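Local coordinates for protein Cyclase/dehydrase (Mycobacterium smegmatis str. MC2 155, PDB 5Z8O) that is of unknown function but, as a START-superfamily protein with a polyketide cyclase/dehydrase-like fold, may bind a lipid or another hydrophobic ligand, at residues F77-Q82 with K88-F93; Y27-P32 with E138-Q143; A41-G46 with A67-A72. All blocks are in the same frame, centred on the assembly; numbering follows the deposited sequence.

Contact 1: F77-Q82 with K88-F93; sequences FTMLQQ and KQEQRF
R92 lies flat on the phenyl ring of F77, a stack that joins two antiparallel strands at a non-hydrogen-bonded pair. Followed outward, the arginine first sets CB against the ring rim, 3.5 Å from CD1 of F77. CG continues past the same CD1 at 4.0 Å, and the bend at chi3 (-52°) folds NE, CZ and NH2 back over the ring. NH2 comes within 3.4 Å of F77 CE1, above one face and toward the rim. With guanidinium and ring planes 18° apart, this is an off-centre cation-pi stack; NH1 is hydrogen-bonded to Q75, which helps to fix the group's rotation. Arginine suits the place because its flat, charged end can cover an aromatic face while its N-H groups remain available to a polar partner such as Q75.

E90 shares that face of the sheet. Its extended chain runs beside M79, with OE2 3.3 Å from M79 CE, while OE1 approaches the edge of the F77 ring. A long salt bridge links this carboxylate to K88, whose NZ also pairs with D110. On the other face T78 and Q91 lie side by side, and their backbones form a hydrogen-bonded pair: T78 N to Q91 O is 2.8 Å, Q91 N to T78 O 3.0 Å. The T78 hydroxyl adds a weak bond to Q91 O. Toward the hairpin's turn, L80 N donates to Q89 O at 2.9 Å, and a water bridges L80 O and Q89 N.

The two strands form a beta hairpin inside the antiparallel sheet. Strand 60-69 flanks 75-83, strand 103-113 flanks 86-97, and helix 119-144 packs against Q91 and F93.

Contact 2: Y27-P32 with E138-Q143; sequences YPQWNP and EGRVEQ
The R140 side chain leaves its helix with CG anti to the backbone N, then bends at chi2 (60°), which carries it across the indole of W30. The tryptophan's own chi1 of 54° places CG between the backbone N and the carbonyl carbon, one face of the ring turned to the arginine. R140 CG stands over that face, 3.8 Å from the centroid of the five-membered ring, in a CH-pi contact. Beyond it NE passes 3.4 Å from W30 CD1, and the guanidinium plane lies 20° from that of the indole. Arginine suits this site in two ways: the aliphatic part of its chain packs on the indole, and the guanidinium supplies N-H donors to Q29 and Q143.

The contact pins the short, weakly bonded helix 27-30 to the long C-terminal helix 119-144, the helix that packs on the curved antiparallel sheet in Bet v 1-like, START-type folds. Around this pair, I20 of helix 14-22 touches both W30 and R140, and W30 also packs on A136 and L137.

At its tip the guanidinium of this buried residue is held by the neutral amide oxygens of two glutamines. NH2 donates to Q29 OE1 at 3.0 Å, approaching from above the carbonyl plane of an amide turned steeply against the guanidinium. NH1 donates to Q143 OE1 at 2.7 Å, about one turn further along its own helix.

Contact 3: A41-G46 with A67-A72; sequences ARYNDG and AVYYPA
Y43 reaches across to strand 60-69 and gives its phenol hydroxyl to the backbone: OH donates to V68 O at 2.7 Å. The donor lies in the carbonyl plane, with a C=O...O angle of 153°. The carbonyl sits at the edge of the Y43 ring. Beside it the ring meets the edge of Y70, Y43 CE2 being 3.7 Å from Y70 CE2, so the two tyrosines touch rim to rim without stacking. Y69 CD2 comes within 3.4 Å of the same Y43 hydroxyl. Tyrosine suits the place because the two backbones stay apart, the CA atoms of Y43 and Y69 being 9.4 Å from each other, and its long flat ring carries a hydroxyl donor across to V68 O.

The next shell fixes these rings. Y43 chi1 of -70° puts CG anti to the carbonyl carbon and sends the ring toward strand 60-69; on the way it rests on S49 of strand 48-57. Y70 is held by a hydrogen bond from its OH to P48 O and by a cation-pi contact with R47, and it packs on F24.

Further out, Y43 opens a type I turn, closed by the backbone bond from G46 N to Y43 O. Glycine suits the last position, whose positive phi (91°) would press a side chain against the preceding carbonyl. R42 NH1 reaches across the turn to G46 O at 2.8 Å, with the oxygen in the guanidinium plane, while D45 forms a salt bridge with R47.

The turn belongs to the beta hairpin of strands 34-42 and 48-57, and the tyrosine bridges over strand 48-57 to the next strand but one of the antiparallel START-type sheet.

Contacts 1 and 3 belong to one antiparallel sheet and touch directly, their centres about 13 Å apart. Strands 60-69 and 75-83 are neighbours: F77 O lies 2.7 Å from Y69 N and M79 O 2.8 Å from A67 N, both probable hydrogen bonds, while P71 packs against R92. Contact 2 lies apart, where helix 27-30 meets the C-terminal helix; its centre is about 21 Å from that of contact 1, on the opposite side of the chain's centre, and about 23 Å from that of contact 3. Along the chain it closes a loop that encloses both others. START-type folds commonly hold hydrophobic ligands between sheet and long helix.

Contact 1: F77-Q82 with K88-F93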
loop_
_atom_site.group_PDB
_atom_site.type_symbol
_atom_site.label_atom_id
_atom_site.label_comp_id
_atom_site.label_asym_id
_atom_site.label_seq_id
_atom_site.Cartn_x
_atom_site.Cartn_y
_atom_site.Cartn_z
ATOM N N PHE B 77 3.729 -15.788 -9.127
ATOM C CA PHE B 77 2.613 -15.136 -9.798
ATOM C C PHE B 77 2.100 -14.018 -8.909
ATOM O O PHE B 77 1.690 -14.268 -7.770
ATOM C CB PHE B 77 1.516 -16.160 -10.110
ATOM C CG PHE B 77 0.356 -15.611 -10.885
ATOM C CD1 PHE B 77 0.505 -15.212 -12.201
ATOM C CD2 PHE B 77 -0.907 -15.572 -10.319
ATOM C CE1 PHE B 77 -0.573 -14.730 -12.921
ATOM C CE2 PHE B 77 -1.989 -15.103 -11.037
ATOM C CZ PHE B 77 -1.822 -14.678 -12.337
ATOM N N THR B 78 2.125 -12.791 -9.425
ATOM C CA THR B 78 1.668 -11.624 -8.688
ATOM C C THR B 78 0.401 -11.069 -9.323
ATOM O O THR B 78 0.246 -11.084 -10.549
ATOM C CB THR B 78 2.746 -10.535 -8.638
ATOM O OG1 THR B 78 3.074 -10.115 -9.970
ATOM C CG2 THR B 78 3.998 -11.050 -7.937
ATOM N N MET B 79 -0.505 -10.587 -8.476
ATOM C CA MET B 79 -1.781 -10.033 -8.910
ATOM C C MET B 79 -1.999 -8.721 -8.179
ATOM O O MET B 79 -2.122 -8.712 -6.951
ATOM C CB MET B 79 -2.939 -10.995 -8.625
ATOM C CG MET B 79 -2.822 -12.332 -9.321
ATOM S SD MET B 79 -4.214 -13.419 -8.962
ATOM C CE MET B 79 -5.550 -12.526 -9.754
ATOM N N LEU B 80 -2.039 -7.623 -8.930
ATOM C CA LEU B 80 -2.309 -6.323 -8.337
ATOM C C LEU B 80 -3.668 -6.332 -7.650
ATOM O O LEU B 80 -4.669 -6.752 -8.232
ATOM C CB LEU B 80 -2.269 -5.234 -9.409
ATOM C CG LEU B 80 -2.514 -3.808 -8.910
ATOM C CD1 LEU B 80 -1.361 -3.349 -8.030
ATOM C CD2 LEU B 80 -2.726 -2.847 -10.069
ATOM N N GLN B 81 -3.692 -5.888 -6.396
ATOM C CA GLN B 81 -4.946 -5.727 -5.675
ATOM C C GLN B 81 -5.489 -4.314 -5.825
ATOM O O GLN B 81 -6.696 -4.129 -6.011
ATOM C CB GLN B 81 -4.752 -6.063 -4.195
ATOM C CG GLN B 81 -4.413 -7.523 -3.942
ATOM C CD GLN B 81 -3.968 -7.773 -2.524
ATOM O OE1 GLN B 81 -3.194 -7.001 -1.962
ATOM N NE2 GLN B 81 -4.444 -8.865 -1.936
ATOM N N GLN B 82 -4.616 -3.314 -5.728
ATOM C CA GLN B 82 -4.992 -1.925 -5.959
ATOM C C GLN B 82 -3.718 -1.164 -6.282
ATOM O O GLN B 82 -2.699 -1.353 -5.612
ATOM C CB GLN B 82 -5.703 -1.315 -4.738
ATOM C CG GLN B 82 -6.300 0.087 -4.956
ATOM C CD GLN B 82 -5.266 1.202 -5.060
ATOM O OE1 GLN B 82 -4.150 1.084 -4.558
ATOM N NE2 GLN B 82 -5.633 2.285 -5.737
ATOM N N LYS B 88 -5.788 -3.868 -13.417
ATOM C CA LYS B 88 -5.335 -5.251 -13.396
ATOM C C LYS B 88 -3.855 -5.275 -13.743
ATOM O O LYS B 88 -3.409 -4.537 -14.626
ATOM C CB LYS B 88 -6.128 -6.116 -14.388
ATOM C CG LYS B 88 -5.605 -7.540 -14.571
ATOM C CD LYS B 88 -6.499 -8.340 -15.518
ATOM C CE LYS B 88 -5.764 -9.523 -16.110
ATOM N NZ LYS B 88 -6.689 -10.562 -16.655
ATOM N N GLN B 89 -3.097 -6.107 -13.030
ATOM C CA GLN B 89 -1.721 -6.404 -13.419
ATOM C C GLN B 89 -1.378 -7.783 -12.872
ATOM O O GLN B 89 -1.194 -7.947 -11.662
ATOM C CB GLN B 89 -0.747 -5.346 -12.913
ATOM C CG GLN B 89 0.672 -5.550 -13.415
ATOM C CD GLN B 89 1.574 -6.147 -12.366
ATOM O OE1 GLN B 89 1.293 -6.055 -11.170
ATOM N NE2 GLN B 89 2.658 -6.779 -12.801
ATOM N N GLU B 90 -1.326 -8.774 -13.757
ATOM C CA GLU B 90 -1.007 -10.146 -13.391
ATOM C C GLU B 90 0.286 -10.544 -14.087
ATOM O O GLU B 90 0.367 -10.499 -15.320
ATOM C CB GLU B 90 -2.152 -11.080 -13.774
ATOM C CG GLU B 90 -3.444 -10.773 -13.028
ATOM C CD GLU B 90 -4.580 -11.692 -13.432
ATOM O OE1 GLU B 90 -4.357 -12.556 -14.305
ATOM O OE2 GLU B 90 -5.697 -11.530 -12.896
ATOM N N GLN B 91 1.301 -10.900 -13.300
ATOM C CA GLN B 91 2.628 -11.200 -13.825
ATOM C C GLN B 91 3.099 -12.547 -13.296
ATOM O O GLN B 91 3.062 -12.789 -12.086
ATOM C CB GLN B 91 3.628 -10.103 -13.456
ATOM C CG GLN B 91 5.001 -10.306 -14.076
ATOM C CD GLN B 91 5.848 -9.054 -14.039
ATOM O OE1 GLN B 91 6.240 -8.530 -15.080
ATOM N NE2 GLN B 91 6.142 -8.572 -12.837
ATOM N N ARG B 92 3.535 -13.423 -14.201
ATOM C CA ARG B 92 3.985 -14.763 -13.847
ATOM C C ARG B 92 5.436 -14.949 -14.268
ATOM O O ARG B 92 5.779 -14.718 -15.433
ATOM C CB ARG B 92 3.093 -15.823 -14.507
ATOM C CG ARG B 92 3.402 -17.251 -14.112
ATOM C CD ARG B 92 2.537 -18.225 -14.900
ATOM N NE ARG B 92 1.124 -17.865 -14.804
ATOM C CZ ARG B 92 0.290 -18.319 -13.873
ATOM N NH1 ARG B 92 0.720 -19.162 -12.945
ATOM N NH2 ARG B 92 -0.976 -17.928 -13.871
ATOM N N PHE B 93 6.287 -15.349 -13.321
ATOM C CA PHE B 93 7.671 -15.728 -13.593
ATOM C C PHE B 93 7.809 -17.242 -13.517
ATOM O O PHE B 93 7.397 -17.850 -12.526
ATOM C CB PHE B 93 8.644 -15.091 -12.599
ATOM C CG PHE B 93 8.628 -13.595 -12.591
ATOM C CD1 PHE B 93 7.810 -12.899 -11.716
ATOM C CD2 PHE B 93 9.453 -12.879 -13.444
ATOM C CE1 PHE B 93 7.807 -11.517 -11.701
ATOM C CE2 PHE B 93 9.453 -11.498 -13.435
ATOM C CZ PHE B 93 8.629 -10.817 -12.561
HETATM O O HOH W 1 -4.606 -7.465 -10.938
#

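Contact 2: Y27-P32 with E138-Q143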
loop_
_atom_site.group_PDB
_atom_site.type_symbol
_atom_site.label_atom_id
_atom_site.label_comp_id
_atom_site.label_asym_id
_atom_site.label_seq_id
_atom_site.Cartn_x
_atom_site.Cartn_y
_atom_site.Cartn_z
ATOM N N TYR B 27 14.465 -5.396 -4.869
ATOM C CA TYR B 27 14.145 -4.848 -6.187
ATOM C C TYR B 27 14.652 -3.426 -6.413
ATOM O O TYR B 27 15.187 -3.165 -7.504
ATOM C CB TYR B 27 12.629 -4.889 -6.438
ATOM C CG TYR B 27 12.084 -6.235 -6.866
ATOM C CD1 TYR B 27 12.892 -7.363 -6.895
ATOM C CD2 TYR B 27 10.763 -6.365 -7.280
ATOM C CE1 TYR B 27 12.393 -8.591 -7.297
ATOM C CE2 TYR B 27 10.256 -7.584 -7.688
ATOM C CZ TYR B 27 11.076 -8.694 -7.696
ATOM O OH TYR B 27 10.568 -9.906 -8.103
ATOM N N PRO B 28 14.516 -2.476 -5.478
ATOM C CA PRO B 28 14.980 -1.109 -5.767
ATOM C C PRO B 28 16.470 -1.004 -6.042
ATOM O O PRO B 28 16.887 -0.048 -6.705
ATOM C CB PRO B 28 14.592 -0.331 -4.500
ATOM C CG PRO B 28 13.498 -1.128 -3.878
ATOM C CD PRO B 28 13.859 -2.552 -4.158
ATOM N N GLN B 29 17.277 -1.966 -5.583
ATOM C CA GLN B 29 18.725 -1.893 -5.771
ATOM C C GLN B 29 19.130 -2.038 -7.233
ATOM O O GLN B 29 20.171 -1.506 -7.639
ATOM C CB GLN B 29 19.423 -2.966 -4.935
ATOM C CG GLN B 29 19.220 -2.825 -3.439
ATOM C CD GLN B 29 19.761 -4.017 -2.672
ATOM O OE1 GLN B 29 20.619 -4.751 -3.166
ATOM N NE2 GLN B 29 19.256 -4.220 -1.460
ATOM N N TRP B 30 18.335 -2.741 -8.038
ATOM C CA TRP B 30 18.699 -3.017 -9.422
ATOM C C TRP B 30 17.646 -2.561 -10.425
ATOM O O TRP B 30 17.828 -2.775 -11.630
ATOM C CB TRP B 30 19.026 -4.510 -9.605
ATOM C CG TRP B 30 17.973 -5.484 -9.144
ATOM C CD1 TRP B 30 17.775 -5.927 -7.868
ATOM C CD2 TRP B 30 17.024 -6.183 -9.962
ATOM N NE1 TRP B 30 16.739 -6.831 -7.834
ATOM C CE2 TRP B 30 16.262 -7.007 -9.106
ATOM C CE3 TRP B 30 16.731 -6.179 -11.330
ATOM C CZ2 TRP B 30 15.228 -7.819 -9.575
ATOM C CZ3 TRP B 30 15.704 -6.987 -11.794
ATOM C CH2 TRP B 30 14.966 -7.796 -10.917
ATOM N N ASN B 31 16.544 -1.976 -9.969
ATOM C CA ASN B 31 15.545 -1.362 -10.847
ATOM C C ASN B 31 15.510 0.140 -10.586
ATOM O O ASN B 31 15.069 0.564 -9.500
ATOM C CB ASN B 31 14.167 -1.983 -10.628
ATOM C CG ASN B 31 14.117 -3.438 -11.038
ATOM O OD1 ASN B 31 14.266 -4.336 -10.208
ATOM N ND2 ASN B 31 13.918 -3.682 -12.328
ATOM N N PRO B 32 15.959 0.980 -11.524
ATOM C CA PRO B 32 16.037 2.426 -11.238
ATOM C C PRO B 32 14.699 3.092 -10.951
ATOM O O PRO B 32 14.657 4.058 -10.176
ATOM C CB PRO B 32 16.683 2.996 -12.510
ATOM C CG PRO B 32 17.431 1.849 -13.103
ATOM C CD PRO B 32 16.612 0.631 -12.799
ATOM N N GLU B 138 19.391 -8.891 -16.220
ATOM C CA GLU B 138 20.713 -9.200 -16.760
ATOM C C GLU B 138 21.804 -8.468 -15.990
ATOM O O GLU B 138 22.827 -9.059 -15.624
ATOM C CB GLU B 138 20.774 -8.841 -18.247
ATOM C CG GLU B 138 19.895 -9.707 -19.128
ATOM C CD GLU B 138 20.078 -9.413 -20.604
ATOM O OE1 GLU B 138 20.695 -8.377 -20.935
ATOM O OE2 GLU B 138 19.593 -10.212 -21.430
ATOM N N GLY B 139 21.604 -7.174 -15.740
ATOM C CA GLY B 139 22.582 -6.422 -14.971
ATOM C C GLY B 139 22.734 -6.940 -13.554
ATOM O O GLY B 139 23.850 -7.041 -13.037
ATOM N N ARG B 140 21.615 -7.275 -12.907
ATOM C CA ARG B 140 21.674 -7.818 -11.554
ATOM C C ARG B 140 22.379 -9.170 -11.523
ATOM O O ARG B 140 23.087 -9.478 -10.557
ATOM C CB ARG B 140 20.261 -7.929 -10.978
ATOM C CG ARG B 140 20.191 -8.431 -9.550
ATOM C CD ARG B 140 20.948 -7.508 -8.612
ATOM N NE ARG B 140 20.558 -7.702 -7.219
ATOM C CZ ARG B 140 20.959 -6.925 -6.218
ATOM N NH1 ARG B 140 21.773 -5.906 -6.458
ATOM N NH2 ARG B 140 20.550 -7.168 -4.981
ATOM N N VAL B 141 22.202 -9.982 -12.568
ATOM C CA VAL B 141 22.878 -11.275 -12.634
ATOM C C VAL B 141 24.385 -11.081 -12.757
ATOM O O VAL B 141 25.168 -11.711 -12.040
ATOM C CB VAL B 141 22.314 -12.112 -13.795
ATOM C CG1 VAL B 141 23.211 -13.309 -14.085
ATOM C CG2 VAL B 141 20.910 -12.569 -13.464
ATOM N N GLU B 142 24.811 -10.201 -13.668
ATOM C CA GLU B 142 26.235 -9.920 -13.821
ATOM C C GLU B 142 26.824 -9.335 -12.545
ATOM O O GLU B 142 27.966 -9.640 -12.181
ATOM C CB GLU B 142 26.449 -8.964 -14.997
ATOM C CG GLU B 142 27.834 -8.327 -15.060
ATOM C CD GLU B 142 28.905 -9.260 -15.588
ATOM O OE1 GLU B 142 28.558 -10.288 -16.206
ATOM O OE2 GLU B 142 30.100 -8.959 -15.383
ATOM N N GLN B 143 26.051 -8.508 -11.841
ATOM C CA GLN B 143 26.539 -7.917 -10.601
ATOM C C GLN B 143 26.695 -8.967 -9.504
ATOM O O GLN B 143 27.629 -8.892 -8.697
ATOM C CB GLN B 143 25.602 -6.787 -10.170
ATOM C CG GLN B 143 26.008 -6.066 -8.898
ATOM C CD GLN B 143 24.849 -5.331 -8.256
ATOM O OE1 GLN B 143 23.691 -5.720 -8.405
ATOM N NE2 GLN B 143 25.154 -4.252 -7.546
#

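Contact 3: A41-G46 with A67-A72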
loop_
_atom_site.group_PDB
_atom_site.type_symbol
_atom_site.label_atom_id
_atom_site.label_comp_id
_atom_site.label_asym_id
_atom_site.label_seq_id
_atom_site.Cartn_x
_atom_site.Cartn_y
_atom_site.Cartn_z
ATOM N N ALA B 41 2.724 -8.937 4.117
ATOM C CA ALA B 41 2.206 -10.124 4.781
ATOM C C ALA B 41 2.923 -11.343 4.224
ATOM O O ALA B 41 3.499 -11.303 3.134
ATOM C CB ALA B 41 0.689 -10.260 4.602
ATOM N N ARG B 42 2.877 -12.434 4.986
ATOM C CA ARG B 42 3.545 -13.674 4.626
ATOM C C ARG B 42 2.586 -14.845 4.766
ATOM O O ARG B 42 1.662 -14.821 5.583
ATOM C CB ARG B 42 4.783 -13.927 5.515
ATOM C CG ARG B 42 5.819 -12.815 5.475
ATOM C CD ARG B 42 6.961 -13.060 6.457
ATOM N NE ARG B 42 7.957 -11.995 6.373
ATOM C CZ ARG B 42 8.988 -12.003 5.534
ATOM N NH1 ARG B 42 9.160 -13.024 4.702
ATOM N NH2 ARG B 42 9.843 -10.989 5.523
ATOM N N TYR B 43 2.802 -15.870 3.944
ATOM C CA TYR B 43 2.125 -17.134 4.171
ATOM C C TYR B 43 2.665 -17.790 5.442
ATOM O O TYR B 43 3.618 -17.311 6.069
ATOM C CB TYR B 43 2.287 -18.062 2.966
ATOM C CG TYR B 43 1.513 -17.598 1.755
ATOM C CD1 TYR B 43 0.125 -17.662 1.736
ATOM C CD2 TYR B 43 2.164 -17.101 0.631
ATOM C CE1 TYR B 43 -0.594 -17.238 0.638
ATOM C CE2 TYR B 43 1.452 -16.678 -0.473
ATOM C CZ TYR B 43 0.074 -16.749 -0.464
ATOM O OH TYR B 43 -0.641 -16.328 -1.560
ATOM N N ASN B 44 2.038 -18.903 5.825
ATOM C CA ASN B 44 2.433 -19.588 7.050
ATOM C C ASN B 44 3.853 -20.136 6.983
ATOM O O ASN B 44 4.454 -20.387 8.031
ATOM C CB ASN B 44 1.448 -20.714 7.370
ATOM C CG ASN B 44 1.645 -21.278 8.766
ATOM O OD1 ASN B 44 1.496 -20.567 9.762
ATOM N ND2 ASN B 44 1.981 -22.558 8.844
ATOM N N ASP B 45 4.400 -20.336 5.783
ATOM C CA ASP B 45 5.778 -20.785 5.637
ATOM C C ASP B 45 6.769 -19.629 5.524
ATOM O O ASP B 45 7.949 -19.866 5.252
ATOM C CB ASP B 45 5.915 -21.713 4.423
ATOM C CG ASP B 45 5.604 -21.021 3.102
ATOM O OD1 ASP B 45 5.194 -19.840 3.107
ATOM O OD2 ASP B 45 5.780 -21.668 2.049
ATOM N N GLY B 46 6.323 -18.392 5.726
ATOM C CA GLY B 46 7.204 -17.246 5.681
ATOM C C GLY B 46 7.346 -16.590 4.324
ATOM O O GLY B 46 7.857 -15.463 4.251
ATOM N N ALA B 67 -0.809 -9.022 -4.469
ATOM C CA ALA B 67 -0.765 -10.327 -3.834
ATOM C C ALA B 67 0.224 -11.223 -4.570
ATOM O O ALA B 67 0.379 -11.137 -5.792
ATOM C CB ALA B 67 -2.150 -10.975 -3.818
ATOM N N VAL B 68 0.893 -12.089 -3.812
ATOM C CA VAL B 68 1.919 -12.980 -4.335
ATOM C C VAL B 68 1.443 -14.411 -4.152
ATOM O O VAL B 68 0.968 -14.780 -3.072
ATOM C CB VAL B 68 3.277 -12.765 -3.637
ATOM C CG1 VAL B 68 4.352 -13.642 -4.282
ATOM C CG2 VAL B 68 3.681 -11.297 -3.689
ATOM N N TYR B 69 1.577 -15.210 -5.202
ATOM C CA TYR B 69 1.215 -16.616 -5.175
ATOM C C TYR B 69 2.376 -17.438 -5.702
ATOM O O TYR B 69 3.248 -16.937 -6.412
ATOM C CB TYR B 69 -0.037 -16.896 -6.018
ATOM C CG TYR B 69 -1.229 -16.065 -5.624
ATOM C CD1 TYR B 69 -1.465 -14.828 -6.216
ATOM C CD2 TYR B 69 -2.118 -16.509 -4.655
ATOM C CE1 TYR B 69 -2.554 -14.060 -5.857
ATOM C CE2 TYR B 69 -3.210 -15.748 -4.286
ATOM C CZ TYR B 69 -3.425 -14.525 -4.892
ATOM O OH TYR B 69 -4.509 -13.762 -4.529
ATOM N N TYR B 70 2.385 -18.713 -5.326
ATOM C CA TYR B 70 3.426 -19.649 -5.736
ATOM C C TYR B 70 2.695 -20.850 -6.320
ATOM O O TYR B 70 2.579 -21.899 -5.675
ATOM C CB TYR B 70 4.327 -20.003 -4.554
ATOM C CG TYR B 70 4.875 -18.762 -3.884
ATOM C CD1 TYR B 70 6.009 -18.124 -4.373
ATOM C CD2 TYR B 70 4.232 -18.202 -2.785
ATOM C CE1 TYR B 70 6.497 -16.980 -3.771
ATOM C CE2 TYR B 70 4.714 -17.058 -2.178
ATOM C CZ TYR B 70 5.846 -16.452 -2.675
ATOM O OH TYR B 70 6.328 -15.314 -2.077
ATOM N N PRO B 71 2.197 -20.726 -7.556
ATOM C CA PRO B 71 1.345 -21.785 -8.121
ATOM C C PRO B 71 2.075 -23.092 -8.358
ATOM O O PRO B 71 1.451 -24.157 -8.289
ATOM C CB PRO B 71 0.835 -21.169 -9.432
ATOM C CG PRO B 71 1.822 -20.101 -9.760
ATOM C CD PRO B 71 2.311 -19.566 -8.457
ATOM N N ALA B 72 3.368 -23.041 -8.660
ATOM C CA ALA B 72 4.166 -24.230 -8.903
ATOM C C ALA B 72 5.560 -23.984 -8.347
ATOM O O ALA B 72 5.934 -22.851 -8.038
ATOM C CB ALA B 72 4.219 -24.577 -10.396
#